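Local structure of RmpA (Streptococcus mutans, 3BJV) at residues Pro32-Ser36 and Gly37-Pro41; Leu103-Ser107 and Ser108-Thr112. The protein probably serves as the cytoplasmic IIA component of an ascorbate-specific phosphotransferase system, relaying phosphate for ascorbate uptake. All blocks are in the same frame, centred on the assembly; numbering follows the deposited sequence.

Contact 1 of 2, residues Pro32-Ser36 and Gly37-Pro41; sequences PLIES and GAVKP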
loop_
_atom_site.group_PDB
_atom_site.type_symbol
_atom_site.label_atom_id
_atom_site.label_comp_id
_atom_site.label_asym_id
_atom_site.label_seq_id
_atom_site.Cartn_x
_atom_site.Cartn_y
_atom_site.Cartn_z
ATOM N N PRO A 32 -1.416 -22.657 -2.637
ATOM C CA PRO A 32 -2.879 -22.744 -2.433
ATOM C C PRO A 32 -3.745 -22.049 -3.493
ATOM O O PRO A 32 -4.825 -22.553 -3.798
ATOM C CB PRO A 32 -3.089 -22.160 -1.020
ATOM C CG PRO A 32 -1.761 -22.271 -0.347
ATOM C CD PRO A 32 -0.697 -22.215 -1.425
ATOM N N LEU A 33 -3.264 -20.926 -4.038
ATOM C CA LEU A 33 -3.922 -20.137 -5.080
ATOM C C LEU A 33 -3.794 -20.691 -6.519
ATOM O O LEU A 33 -4.652 -20.441 -7.373
ATOM C CB LEU A 33 -3.335 -18.721 -5.098
ATOM C CG LEU A 33 -3.447 -17.945 -3.809
ATOM C CD1 LEU A 33 -2.846 -16.528 -3.987
ATOM C CD2 LEU A 33 -4.913 -17.926 -3.396
ATOM N N ILE A 34 -2.699 -21.379 -6.805
ATOM C CA ILE A 34 -2.636 -22.210 -7.990
ATOM C C ILE A 34 -3.704 -23.355 -7.875
ATOM O O ILE A 34 -4.473 -23.572 -8.805
ATOM C CB ILE A 34 -1.272 -22.824 -8.164
ATOM C CG1 ILE A 34 -0.231 -21.745 -8.424
ATOM C CG2 ILE A 34 -1.329 -23.780 -9.273
ATOM C CD1 ILE A 34 1.178 -22.175 -8.019
ATOM N N GLU A 35 -3.758 -24.064 -6.746
ATOM C CA GLU A 35 -4.743 -25.125 -6.618
ATOM C C GLU A 35 -6.194 -24.642 -6.790
ATOM O O GLU A 35 -6.987 -25.266 -7.469
ATOM C CB GLU A 35 -4.558 -25.875 -5.316
ATOM C CG GLU A 35 -3.231 -26.585 -5.234
ATOM C CD GLU A 35 -2.816 -26.882 -3.803
ATOM O OE1 GLU A 35 -3.540 -26.529 -2.837
ATOM O OE2 GLU A 35 -1.744 -27.501 -3.637
ATOM N N SER A 36 -6.546 -23.502 -6.214
ATOM C CA SER A 36 -7.878 -23.010 -6.442
ATOM C C SER A 36 -8.125 -22.434 -7.811
ATOM O O SER A 36 -9.276 -22.199 -8.132
ATOM C CB SER A 36 -8.270 -22.004 -5.365
ATOM O OG SER A 36 -7.501 -20.847 -5.476
ATOM N N GLY A 37 -7.086 -22.182 -8.614
ATOM C CA GLY A 37 -7.283 -21.468 -9.893
ATOM C C GLY A 37 -7.363 -19.932 -9.792
ATOM O O GLY A 37 -7.654 -19.255 -10.764
ATOM N N ALA A 38 -7.044 -19.353 -8.630
ATOM C CA ALA A 38 -6.921 -17.898 -8.534
ATOM C C ALA A 38 -5.790 -17.378 -9.406
ATOM O O ALA A 38 -5.924 -16.329 -10.014
ATOM C CB ALA A 38 -6.753 -17.456 -7.113
ATOM N N VAL A 39 -4.678 -18.107 -9.474
ATOM C CA VAL A 39 -3.572 -17.706 -10.321
ATOM C C VAL A 39 -3.132 -18.856 -11.241
ATOM O O VAL A 39 -3.363 -20.014 -10.917
ATOM C CB VAL A 39 -2.340 -17.181 -9.527
ATOM C CG1 VAL A 39 -2.675 -15.953 -8.778
ATOM C CG2 VAL A 39 -1.736 -18.269 -8.570
ATOM N N LYS A 40 -2.527 -18.519 -12.386
ATOM C CA LYS A 40 -1.862 -19.519 -13.220
ATOM C C LYS A 40 -0.570 -19.960 -12.524
ATOM O O LYS A 40 -0.068 -19.240 -11.662
ATOM C CB LYS A 40 -1.561 -18.955 -14.603
ATOM C CG LYS A 40 -2.811 -18.772 -15.492
ATOM C CD LYS A 40 -2.425 -18.196 -16.861
ATOM C CE LYS A 40 -3.664 -17.643 -17.635
ATOM N NZ LYS A 40 -3.390 -17.137 -19.067
ATOM N N PRO A 41 -0.047 -21.145 -12.869
ATOM C CA PRO A 41 1.230 -21.646 -12.355
ATOM C C PRO A 41 2.437 -20.683 -12.493
ATOM O O PRO A 41 3.305 -20.711 -11.641
ATOM C CB PRO A 41 1.461 -22.917 -13.197
ATOM C CG PRO A 41 0.114 -23.369 -13.534
ATOM C CD PRO A 41 -0.705 -22.135 -13.744
HETATM O O HOH W 1 -4.111 -22.947 -11.757
#
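Val39 lays its CG2 methyl against the last turn of the helix, touching CB of Leu33 at 3.8 Å and, also at 3.8 Å, CG1 of Ile34, whose side chain crosses that of Val39 obliquely. The methyl arrives there because the first torsion of Val39 (chi1 -63°) sets CG1 anti to the carbonyl carbon and leaves CG2 between the backbone N and C, facing the helix. Ala38 CB packs beside Leu33 CB and lies 3.8 Å from Ser36 OG, which in turn is hydrogen-bonded to Asn10 OD1. Backbone bonds fix the turn: Val39 N gives a nearly straight bond to Leu33 O (3.1 Å, 166°), while Gly37 N donates to Ile34 O over a distance of 3.0 Å. Gly37 has positive phi (82°), and the reversal is a Schellman motif ending the helix. A water donates to Ile34 O and Val39 O, bridging the helix end and the departing chain. Glu35 turns away from the turn and forms a salt bridge with Arg14. Helix 22-36 thus ends over helix 3-10 and strand 79-85, with Leu33 and Ala38 both resting on Asn10 and Ala79, before the chain leads on to helix 42-54.

Contact 2 of 2, residues Leu103-Ser107 and Ser108-Thr112; sequences LAATS and SKIHT
With chi1 at 79°, Ser107 holds its OG between its own backbone N and carbonyl carbon, turned to the first turn of the helix, where it accepts a hydrogen bond from Ile110 N (3.2 Å, 161°). The His111 CG, by contrast, is anti to the backbone N (chi1 -178°), which carries the imidazole back to Leu103: CD2 of the leucine comes within 3.8 Å of CD2 of the ring, the two side chains crossing at about a right angle. Nearer the backbone, Ala105 CB meets His111 CB at 3.9 Å and Ile110 CG1 at 4.0 Å. Ser107 is the N-cap of helix 108-123, reached through the short loop Ala105-Ser107 after strand 96-104 in this alpha/beta sandwich. Ser107 O starts the helical bonding, accepting from His111 N (3.2 Å) and, weakly, from Ile110 N. The Ile110 amide is therefore gripped mainly by the serine hydroxyl. Ile110 CG2 also sits close to Ser107 OG, and the side chain reaches Asp78, whose OD1 accepts from Thr106 N. The His111 ring meets that of His68, their planes inclined to each other, and the His111 side chain packs on Thr112 of the second subunit; Lys109 makes a cation-pi contact with Tyr54 of that same subunit.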
loop_
_atom_site.group_PDB
_atom_site.type_symbol
_atom_site.label_atom_id
_atom_site.label_comp_id
_atom_site.label_asym_id
_atom_site.label_seq_id
_atom_site.Cartn_x
_atom_site.Cartn_y
_atom_site.Cartn_z
ATOM N N LEU A 103 -0.828 -12.390 -2.363
ATOM C CA LEU A 103 -1.829 -11.481 -2.796
ATOM C C LEU A 103 -1.973 -11.738 -4.276
ATOM O O LEU A 103 -0.949 -11.701 -4.995
ATOM C CB LEU A 103 -1.247 -10.065 -2.552
ATOM C CG LEU A 103 -1.801 -8.767 -3.160
ATOM C CD1 LEU A 103 -3.362 -8.846 -3.278
ATOM C CD2 LEU A 103 -1.380 -7.617 -2.237
ATOM N N ALA A 104 -3.200 -11.972 -4.749
ATOM C CA ALA A 104 -3.492 -11.862 -6.192
ATOM C C ALA A 104 -4.526 -10.788 -6.503
ATOM O O ALA A 104 -5.712 -10.968 -6.147
ATOM C CB ALA A 104 -3.952 -13.209 -6.767
ATOM N N ALA A 105 -4.098 -9.718 -7.186
ATOM C CA ALA A 105 -4.963 -8.595 -7.569
ATOM C C ALA A 105 -5.112 -8.461 -9.085
ATOM O O ALA A 105 -4.131 -8.540 -9.822
ATOM C CB ALA A 105 -4.434 -7.245 -6.976
ATOM N N THR A 106 -6.323 -8.221 -9.557
ATOM C CA THR A 106 -6.546 -8.142 -11.010
ATOM C C THR A 106 -6.155 -6.783 -11.641
ATOM O O THR A 106 -6.140 -6.635 -12.878
ATOM C CB THR A 106 -7.980 -8.517 -11.384
ATOM O OG1 THR A 106 -8.893 -7.748 -10.581
ATOM C CG2 THR A 106 -8.214 -10.041 -11.200
ATOM N N SER A 107 -5.810 -5.812 -10.797
ATOM C CA SER A 107 -5.363 -4.493 -11.250
ATOM C C SER A 107 -4.647 -3.795 -10.102
ATOM O O SER A 107 -4.918 -4.104 -8.926
ATOM C CB SER A 107 -6.542 -3.647 -11.694
ATOM O OG SER A 107 -7.207 -3.105 -10.572
ATOM N N SER A 108 -3.742 -2.859 -10.435
ATOM C CA SER A 108 -3.066 -2.031 -9.437
ATOM C C SER A 108 -4.061 -1.228 -8.614
ATOM O O SER A 108 -3.798 -0.934 -7.473
ATOM C CB SER A 108 -2.056 -1.084 -10.095
ATOM O OG SER A 108 -2.704 -0.047 -10.897
ATOM N N LYS A 109 -5.215 -0.897 -9.179
ATOM C CA LYS A 109 -6.198 -0.125 -8.467
ATOM C C LYS A 109 -6.736 -0.893 -7.270
ATOM O O LYS A 109 -6.852 -0.327 -6.171
ATOM C CB LYS A 109 -7.325 0.365 -9.405
ATOM C CG LYS A 109 -6.830 1.434 -10.349
ATOM C CD LYS A 109 -7.899 2.007 -11.282
ATOM C CE LYS A 109 -7.184 2.529 -12.560
ATOM N NZ LYS A 109 -6.738 1.341 -13.397
ATOM N N ILE A 110 -7.045 -2.181 -7.465
ATOM C CA ILE A 110 -7.571 -2.953 -6.351
ATOM C C ILE A 110 -6.461 -3.383 -5.312
ATOM O O ILE A 110 -6.723 -3.490 -4.092
ATOM C CB ILE A 110 -8.605 -4.067 -6.788
ATOM C CG1 ILE A 110 -8.040 -5.443 -6.604
ATOM C CG2 ILE A 110 -9.257 -3.827 -8.171
ATOM C CD1 ILE A 110 -8.538 -6.044 -5.354
ATOM N N HIS A 111 -5.240 -3.597 -5.802
ATOM C CA HIS A 111 -4.043 -3.784 -4.979
ATOM C C HIS A 111 -3.916 -2.643 -3.903
ATOM O O HIS A 111 -3.755 -2.876 -2.690
ATOM C CB HIS A 111 -2.847 -3.785 -5.936
ATOM C CG HIS A 111 -1.521 -4.003 -5.283
ATOM N ND1 HIS A 111 -0.745 -2.964 -4.794
ATOM C CD2 HIS A 111 -0.799 -5.131 -5.093
ATOM C CE1 HIS A 111 0.378 -3.453 -4.296
ATOM N NE2 HIS A 111 0.372 -4.766 -4.470
ATOM N N THR A 112 -4.047 -1.405 -4.384
ATOM C CA THR A 112 -3.830 -0.236 -3.593
ATOM C C THR A 112 -5.034 0.101 -2.783
ATOM O O THR A 112 -4.896 0.370 -1.589
ATOM C CB THR A 112 -3.410 0.965 -4.488
ATOM O OG1 THR A 112 -2.081 0.721 -4.932
ATOM C CG2 THR A 112 -3.393 2.282 -3.697
#

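Both contacts are partly buried and sit at helix ends, but at opposite ones: contact 1 closes helix 22-36 with backbone bonds and a glycine, whereas contact 2, opening helix 108-123, adds a serine hydroxyl to the backbone bonding. Their centres are 16 Å apart, yet they touch where Val39 CG1 packs on Ala104 CB at 3.6 Å, joining the loop after helix 22-36 to strand 96-104. Strand 79-85 is shared, with Ala79 touching Leu33 and Ala38 and bonding to the backbone of Ala104. Contact 1 is chiefly aliphatic and meets no other chain of the assembly, while contact 2 combines aliphatic packing with an imidazole and a lysine and borders the second subunit.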